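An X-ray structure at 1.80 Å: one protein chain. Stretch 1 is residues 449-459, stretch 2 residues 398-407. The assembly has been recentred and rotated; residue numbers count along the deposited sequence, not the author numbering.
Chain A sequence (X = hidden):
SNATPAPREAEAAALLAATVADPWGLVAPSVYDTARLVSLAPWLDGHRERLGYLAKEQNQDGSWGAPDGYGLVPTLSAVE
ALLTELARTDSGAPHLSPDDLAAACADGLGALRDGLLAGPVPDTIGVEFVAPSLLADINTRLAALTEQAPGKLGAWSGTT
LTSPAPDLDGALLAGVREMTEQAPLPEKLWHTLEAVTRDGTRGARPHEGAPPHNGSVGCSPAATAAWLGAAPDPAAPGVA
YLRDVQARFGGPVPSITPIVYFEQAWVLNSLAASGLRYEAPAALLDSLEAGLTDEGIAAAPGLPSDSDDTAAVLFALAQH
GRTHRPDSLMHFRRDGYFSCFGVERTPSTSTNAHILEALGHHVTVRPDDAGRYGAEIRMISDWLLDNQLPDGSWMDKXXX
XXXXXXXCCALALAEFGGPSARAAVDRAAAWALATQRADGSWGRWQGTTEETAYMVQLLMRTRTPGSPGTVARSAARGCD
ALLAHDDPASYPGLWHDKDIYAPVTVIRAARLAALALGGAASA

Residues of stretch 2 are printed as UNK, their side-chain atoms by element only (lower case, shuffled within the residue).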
# COMPACT_ATOMS: atom_id res chain seq x y z
N THR A 449 14.56 3.79 -5.57
CA THR A 449 15.10 2.43 -5.38
C THR A 449 14.08 1.38 -5.86
O THR A 449 14.42 0.49 -6.68
CB THR A 449 15.45 2.20 -3.90
OG1 THR A 449 16.59 3.00 -3.56
CG2 THR A 449 15.77 0.71 -3.58
N GLU A 450 12.83 1.52 -5.40
CA GLU A 450 11.81 0.52 -5.73
C GLU A 450 11.62 0.38 -7.24
O GLU A 450 11.70 -0.71 -7.80
CB GLU A 450 10.48 0.86 -5.06
CG GLU A 450 9.37 -0.15 -5.33
CD GLU A 450 8.06 0.18 -4.65
OE1 GLU A 450 7.95 1.27 -4.01
OE2 GLU A 450 7.14 -0.65 -4.76
N GLU A 451 11.39 1.51 -7.91
CA GLU A 451 11.03 1.46 -9.32
C GLU A 451 12.22 1.08 -10.21
O GLU A 451 12.06 0.36 -11.20
CB GLU A 451 10.37 2.77 -9.77
CG GLU A 451 9.09 3.09 -8.98
CD GLU A 451 8.63 4.52 -9.15
OE1 GLU A 451 9.22 5.42 -8.50
OE2 GLU A 451 7.66 4.76 -9.90
N THR A 452 13.40 1.55 -9.83
CA THR A 452 14.62 1.17 -10.50
C THR A 452 14.81 -0.36 -10.39
O THR A 452 15.11 -1.04 -11.41
CB THR A 452 15.84 1.92 -9.93
OG1 THR A 452 15.64 3.34 -10.06
CG2 THR A 452 17.11 1.50 -10.67
N ALA A 453 14.64 -0.87 -9.18
CA ALA A 453 14.78 -2.32 -8.93
C ALA A 453 13.87 -3.13 -9.81
O ALA A 453 14.31 -4.14 -10.40
CB ALA A 453 14.52 -2.66 -7.47
N TYR A 454 12.61 -2.69 -9.96
CA TYR A 454 11.67 -3.41 -10.83
C TYR A 454 12.14 -3.48 -12.29
O TYR A 454 12.01 -4.52 -12.94
CB TYR A 454 10.25 -2.83 -10.77
CG TYR A 454 9.61 -2.86 -9.38
CD1 TYR A 454 9.95 -3.85 -8.45
CD2 TYR A 454 8.62 -1.96 -9.05
CE1 TYR A 454 9.36 -3.89 -7.19
CE2 TYR A 454 8.02 -1.98 -7.80
CZ TYR A 454 8.39 -2.95 -6.88
OH TYR A 454 7.85 -3.01 -5.61
N MSE A 455 12.65 -2.37 -12.80
CA MSE A 455 13.12 -2.33 -14.19
C MSE A 455 14.38 -3.13 -14.39
O MSE A 455 14.54 -3.79 -15.44
CB MSE A 455 13.28 -0.89 -14.67
CG MSE A 455 11.91 -0.23 -14.78
SE MSE A 455 10.68 -1.07 -16.07
CE MSE A 455 9.64 -2.21 -14.89
N VAL A 456 15.31 -3.09 -13.45
CA VAL A 456 16.51 -3.91 -13.57
C VAL A 456 16.13 -5.41 -13.63
O VAL A 456 16.63 -6.16 -14.50
CB VAL A 456 17.52 -3.63 -12.43
CG1 VAL A 456 18.59 -4.69 -12.36
CG2 VAL A 456 18.13 -2.25 -12.62
N GLN A 457 15.22 -5.83 -12.75
CA GLN A 457 14.71 -7.20 -12.76
C GLN A 457 14.06 -7.57 -14.08
O GLN A 457 14.35 -8.64 -14.63
CB GLN A 457 13.68 -7.44 -11.68
CG GLN A 457 14.24 -7.45 -10.28
CD GLN A 457 13.19 -7.83 -9.26
OE1 GLN A 457 12.49 -8.84 -9.43
NE2 GLN A 457 13.08 -7.04 -8.19
N LEU A 458 13.18 -6.69 -14.58
CA LEU A 458 12.50 -6.92 -15.85
C LEU A 458 13.51 -7.15 -16.95
O LEU A 458 13.41 -8.12 -17.71
CB LEU A 458 11.59 -5.74 -16.21
CG LEU A 458 10.86 -5.79 -17.55
CD1 LEU A 458 10.15 -7.11 -17.76
CD2 LEU A 458 9.86 -4.65 -17.69
N LEU A 459 14.49 -6.23 -17.06
CA LEU A 459 15.47 -6.30 -18.14
C LEU A 459 16.35 -7.54 -18.05
O LEU A 459 16.59 -8.22 -19.07
CB LEU A 459 16.34 -5.04 -18.16
CG LEU A 459 15.63 -3.74 -18.55
CD1 LEU A 459 16.56 -2.55 -18.32
CD2 LEU A 459 15.17 -3.76 -20.00
N UNK A 398 -3.45 -1.24 -7.59
CA UNK A 398 -2.91 -1.27 -6.22
C UNK A 398 -1.67 -0.39 -6.02
O UNK A 398 -1.19 -0.30 -4.91
c UNK A 398 -3.75 -3.64 -5.82
c UNK A 398 -3.85 -4.82 -6.51
c UNK A 398 -5.01 -3.45 -5.15
c UNK A 398 -7.63 -3.71 -4.18
c UNK A 398 -5.54 -2.46 -4.31
c UNK A 398 -6.85 -2.59 -3.84
c UNK A 398 -7.14 -4.70 -5.00
c UNK A 398 -2.55 -2.70 -5.79
n UNK A 398 -5.09 -5.39 -6.29
c UNK A 398 -5.83 -4.56 -5.47
N UNK A 399 -1.16 0.23 -7.07
CA UNK A 399 0.14 0.86 -7.01
C UNK A 399 0.13 2.08 -7.92
O UNK A 399 -0.38 2.05 -9.04
n UNK A 399 3.36 1.10 -7.42
c UNK A 399 1.18 -0.17 -7.41
c UNK A 399 4.55 1.06 -6.85
c UNK A 399 3.33 -0.56 -6.02
c UNK A 399 2.57 0.09 -6.92
n UNK A 399 4.56 0.05 -6.00
N UNK A 400 0.74 3.16 -7.43
CA UNK A 400 0.87 4.41 -8.19
C UNK A 400 1.82 4.37 -9.39
O UNK A 400 1.74 5.24 -10.23
c UNK A 400 1.34 5.52 -7.23
N UNK A 401 2.74 3.41 -9.43
CA UNK A 401 3.79 3.36 -10.43
C UNK A 401 3.51 2.39 -11.60
O UNK A 401 3.19 1.21 -11.37
c UNK A 401 5.10 2.93 -9.78
o UNK A 401 6.12 2.90 -10.74
N UNK A 402 3.68 2.86 -12.84
CA UNK A 402 3.62 1.90 -13.95
C UNK A 402 4.80 0.93 -13.95
O UNK A 402 4.75 -0.12 -14.65
c UNK A 402 4.10 4.20 -13.29
c UNK A 402 3.66 2.79 -15.17
c UNK A 402 4.40 4.00 -14.75
N UNK A 403 5.85 1.25 -13.19
CA UNK A 403 7.02 0.37 -13.12
C UNK A 403 6.69 -0.91 -12.36
O UNK A 403 7.15 -1.99 -12.74
c UNK A 403 8.24 1.11 -12.57
c UNK A 403 9.08 2.09 -14.76
c UNK A 403 8.92 4.44 -15.21
c UNK A 403 9.28 3.16 -15.62
c UNK A 403 8.53 2.28 -13.48
c UNK A 403 8.17 3.57 -13.12
c UNK A 403 8.38 4.64 -13.97
o UNK A 403 9.10 5.53 -16.04
N UNK A 404 5.87 -0.80 -11.31
CA UNK A 404 5.37 -2.00 -10.61
C UNK A 404 4.52 -2.86 -11.53
O UNK A 404 4.79 -4.08 -11.69
c UNK A 404 4.82 -3.68 -7.98
c UNK A 404 4.34 -4.78 -7.29
c UNK A 404 2.61 -3.10 -8.61
c UNK A 404 4.53 -1.63 -9.38
o UNK A 404 2.60 -6.15 -6.55
c UNK A 404 2.99 -5.05 -7.28
c UNK A 404 2.11 -4.21 -7.92
c UNK A 404 3.98 -2.83 -8.65
N UNK A 405 3.50 -2.25 -12.12
CA UNK A 405 2.50 -2.99 -12.92
C UNK A 405 3.16 -3.66 -14.13
O UNK A 405 2.93 -4.86 -14.41
c UNK A 405 1.38 -2.06 -13.36
N UNK A 406 4.07 -2.92 -14.76
CA UNK A 406 4.73 -3.44 -15.97
C UNK A 406 5.67 -4.59 -15.64
O UNK A 406 5.72 -5.60 -16.37
c UNK A 406 6.04 -2.84 -18.06
c UNK A 406 5.47 -2.31 -16.72
o UNK A 406 4.54 -1.26 -17.02
N UNK A 407 6.42 -4.47 -14.55
CA UNK A 407 7.27 -5.56 -14.11
C UNK A 407 6.44 -6.79 -13.78
O UNK A 407 6.78 -7.91 -14.25
c UNK A 407 8.10 -5.18 -12.92

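Position 398 carries ten side-chain atoms, nine carbons and one nitrogen: one carbon leads into fused five- and six-membered rings. Only an indole fits, so this is Trp398; its side chain comes no nearer than 10.0 Å, from CB to Glu450 OE2, and it takes no part in the contact.

At position 399 one carbon leads to a five-membered ring of three carbons and two nitrogens, an imidazole. One ring nitrogen lies 2.9 Å from Glu450 OE2. The residue is His399, and NE2 donates that hydrogen bond at an N-H...acceptor angle of 165°, with the carboxylate oxygen near the ring plane. The other nitrogen, ND1, accepts from the backbone N of position 401 at 3.1 Å, so both are engaged.

Position 400 has a single carbon and no contact: Ala400. Position 401 has one carbon and one oxygen, the oxygen 2.6 Å from Glu451 OE2; this is Ser401. Its OG donates to that carboxylate and also accepts from the backbone N of position 403 at 3.0 Å, capping the helix that follows.

At position 402 three carbons close a ring onto the backbone N, which identifies Pro402, the first helical residue.

Position 403 shows one carbon, then a six-carbon ring bearing one oxygen, with a ring carbon 3.7 Å from Met455 CG. An unsubstituted ring would lack that oxygen, so this is Tyr403. It has chi1 at -59° and points its CB toward stretch 1; the contacting ring atom is CD1, while the selenium of this selenomethionine sits at the ring edge, 5.1 Å from the centroid. Position 404 repeats the pattern, a six-carbon ring with one oxygen after a single carbon, and a ring carbon lies 3.6 Å from Tyr454 CE2: Tyr404. Its chi1 is 179°, the contacting atom is CD1, and the two ring planes meet obliquely at 55°.

Position 405 is a lone carbon directed away, Ala405. Position 406 branches at its first carbon into one oxygen and one carbon, the branch carbon 4.2 Å from Leu458 CD2: Thr406. Its OG1 donates to Pro402 O at 2.6 Å. Position 407 has one carbon, 3.8 Å from Tyr454 CB and 3.9 Å from Met455 CE, hence Ala407.

The contact combines a polar end with apolar packing. Glu450 and Glu451 take hydrogen bonds from His399 and Ser401 around the start of the second helix, and Tyr454 OH also donates to Glu450 OE2 at 2.6 Å. Farther along, the helices run in similar directions, 26° apart, with axes approaching to 8.8 Å. The CA atoms of Ala407 and Leu458 lie 5.7 Å apart and those of Tyr403 and Glu451 5.6 Å apart. Together the stretches bury 487 Å².

Stretch 2 398-407: WHASPYYATA
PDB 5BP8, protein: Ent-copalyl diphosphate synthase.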